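Local coordinates for protein BAG family molecular chaperone regulator 3 (Arabidopsis thaliana, PDB 4HWF) that probably acts as a co-chaperone in programmed cell death and stress responses, binding the ATPase domain of HSP70/HSC70 chaperones through its BAG domain, at residues Arg52-Ile57 and Val70-Lys75. Sequence-based numbering, arbitrary orientation.
Sequences RLDAII and VQRVQK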
loop_
_atom_site.group_PDB
_atom_site.type_symbol
_atom_site.label_atom_id
_atom_site.label_comp_id
_atom_site.label_asym_id
_atom_site.label_seq_id
_atom_site.Cartn_x
_atom_site.Cartn_y
_atom_site.Cartn_z
ATOM N N ARG A 52 7.161 4.991 -6.460
ATOM C CA ARG A 52 7.418 5.083 -7.898
ATOM C C ARG A 52 6.242 5.719 -8.634
ATOM O O ARG A 52 6.429 6.505 -9.559
ATOM C CB ARG A 52 7.687 3.714 -8.525
ATOM C CG ARG A 52 9.004 3.107 -8.171
ATOM C CD ARG A 52 9.141 1.730 -8.814
ATOM N NE ARG A 52 8.496 1.658 -10.130
ATOM C CZ ARG A 52 9.113 1.872 -11.291
ATOM N NH1 ARG A 52 10.405 2.193 -11.314
ATOM N NH2 ARG A 52 8.438 1.761 -12.436
ATOM N N LEU A 53 5.035 5.353 -8.231
ATOM C CA LEU A 53 3.825 5.850 -8.892
ATOM C C LEU A 53 3.699 7.358 -8.669
ATOM O O LEU A 53 3.483 8.123 -9.610
ATOM C CB LEU A 53 2.590 5.135 -8.333
ATOM C CG LEU A 53 1.243 5.529 -8.957
ATOM C CD1 LEU A 53 1.252 5.301 -10.480
ATOM C CD2 LEU A 53 0.084 4.797 -8.292
ATOM N N ASP A 54 3.848 7.768 -7.415
ATOM C CA ASP A 54 3.792 9.178 -7.041
ATOM C C ASP A 54 4.835 10.020 -7.763
ATOM O O ASP A 54 4.545 11.140 -8.188
ATOM C CB ASP A 54 3.913 9.355 -5.528
ATOM C CG ASP A 54 2.627 8.990 -4.796
ATOM O OD1 ASP A 54 1.590 8.804 -5.484
ATOM O OD2 ASP A 54 2.656 8.891 -3.544
ATOM N N ALA A 55 6.042 9.479 -7.906
ATOM C CA ALA A 55 7.112 10.190 -8.609
ATOM C C ALA A 55 6.714 10.442 -10.078
ATOM O O ALA A 55 7.038 11.485 -10.666
ATOM C CB ALA A 55 8.422 9.391 -8.525
ATOM N N ILE A 56 6.009 9.483 -10.667
ATOM C CA ILE A 56 5.503 9.647 -12.031
ATOM C C ILE A 56 4.376 10.689 -12.087
ATOM O O ILE A 56 4.401 11.619 -12.898
ATOM C CB ILE A 56 5.021 8.283 -12.621
ATOM C CG1 ILE A 56 6.222 7.378 -12.927
ATOM C CG2 ILE A 56 4.175 8.498 -13.870
ATOM C CD1 ILE A 56 5.867 5.899 -12.993
ATOM N N ILE A 57 3.401 10.542 -11.214
ATOM C CA ILE A 57 2.275 11.466 -11.171
ATOM C C ILE A 57 2.740 12.914 -10.957
ATOM O O ILE A 57 2.298 13.834 -11.663
ATOM C CB ILE A 57 1.287 11.062 -10.073
ATOM C CG1 ILE A 57 0.590 9.737 -10.435
ATOM C CG2 ILE A 57 0.261 12.166 -9.814
ATOM C CD1 ILE A 57 -0.137 9.111 -9.247
ATOM N N VAL A 70 -0.225 12.576 2.120
ATOM C CA VAL A 70 -0.979 13.040 3.291
ATOM C C VAL A 70 -2.480 13.013 2.993
ATOM O O VAL A 70 -3.272 12.600 3.826
ATOM C CB VAL A 70 -0.554 14.461 3.738
ATOM C CG1 VAL A 70 -1.521 15.015 4.793
ATOM C CG2 VAL A 70 0.864 14.443 4.273
ATOM N N GLN A 71 -2.858 13.419 1.783
ATOM C CA GLN A 71 -4.260 13.453 1.361
ATOM C C GLN A 71 -4.913 12.064 1.327
ATOM O O GLN A 71 -6.022 11.879 1.838
ATOM C CB GLN A 71 -4.374 14.106 -0.023
ATOM C CG GLN A 71 -5.786 14.550 -0.431
ATOM C CD GLN A 71 -6.722 13.399 -0.793
ATOM O OE1 GLN A 71 -6.332 12.434 -1.472
ATOM N NE2 GLN A 71 -7.975 13.497 -0.340
ATOM N N ARG A 72 -4.236 11.090 0.721
ATOM C CA ARG A 72 -4.851 9.781 0.516
ATOM C C ARG A 72 -4.976 8.989 1.812
ATOM O O ARG A 72 -5.831 8.120 1.934
ATOM C CB ARG A 72 -4.101 8.970 -0.542
ATOM C CG ARG A 72 -2.760 8.428 -0.088
ATOM C CD ARG A 72 -2.133 7.545 -1.176
ATOM N NE ARG A 72 -1.991 8.217 -2.470
ATOM C CZ ARG A 72 -0.827 8.595 -3.000
ATOM N NH1 ARG A 72 0.311 8.370 -2.344
ATOM N NH2 ARG A 72 -0.796 9.187 -4.193
ATOM N N VAL A 73 -4.128 9.297 2.782
ATOM C CA VAL A 73 -4.123 8.567 4.043
ATOM C C VAL A 73 -5.327 8.929 4.928
ATOM O O VAL A 73 -5.746 8.143 5.780
ATOM C CB VAL A 73 -2.789 8.798 4.785
ATOM C CG1 VAL A 73 -2.884 8.427 6.236
ATOM C CG2 VAL A 73 -1.667 7.995 4.109
ATOM N N GLN A 74 -5.886 10.114 4.704
ATOM C CA GLN A 74 -6.915 10.669 5.586
ATOM C C GLN A 74 -8.171 9.799 5.672
ATOM O O GLN A 74 -8.686 9.571 6.752
ATOM C CB GLN A 74 -7.276 12.097 5.157
ATOM C CG GLN A 74 -6.111 13.073 5.273
ATOM C CD GLN A 74 -5.393 12.979 6.615
ATOM O OE1 GLN A 74 -6.029 12.885 7.670
ATOM N NE2 GLN A 74 -4.058 13.000 6.577
ATOM N N LYS A 75 -8.648 9.334 4.524
ATOM C CA LYS A 75 -9.774 8.406 4.451
ATOM C C LYS A 75 -9.698 7.264 5.474
ATOM O O LYS A 75 -10.699 6.936 6.116
ATOM C CB LYS A 75 -9.872 7.827 3.032
ATOM C CG LYS A 75 -10.780 6.632 2.918
ATOM C CD LYS A 75 -10.554 5.862 1.626
ATOM C CE LYS A 75 -11.147 6.582 0.431
ATOM N NZ LYS A 75 -11.320 5.654 -0.721
#
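R72 NH1 donates a hydrogen bond of 2.7 Å to D54 OD2, nearly straight at 171° and directed to the syn lone pair of that oxygen. The acceptor lies in the guanidinium plane, whereas the companion bond from R72 NH2 to D54 OD1, also 2.7 Å, is more bent (142°) and tilted out of both planar groups. Together they form a bidentate, end-on salt bridge in which each terminal nitrogen takes one carboxylate oxygen and the two planes are nearly coplanar. The side chains approach from opposite directions and bridge a CA-CA separation of 11.5 Å between D54 and R72. R72 reaches across with CG lodged between its backbone N and carbonyl carbon (chi1 73°) and a bend at chi3 that presents the NH1-NH2 edge to D54.

The bridge ties helix 36-57, near its C-terminal end, to helix 62-86 of the antiparallel three-helix bundle that forms the BAG domain. Q69, one turn before R72 on the same helix, accepts a second hydrogen bond from NH1, while M68 packs against D54. I56 of the same segment as D54 touches helix 3-29.

The two bonds to D54, with the third from NH1 to Q69 OE1, restrict rotation of the guanidinium. Both carboxylate oxygens of D54, a buried residue, are paired with the arginine, whose positive charge would be expected to stabilise the ionised aspartate between these helices.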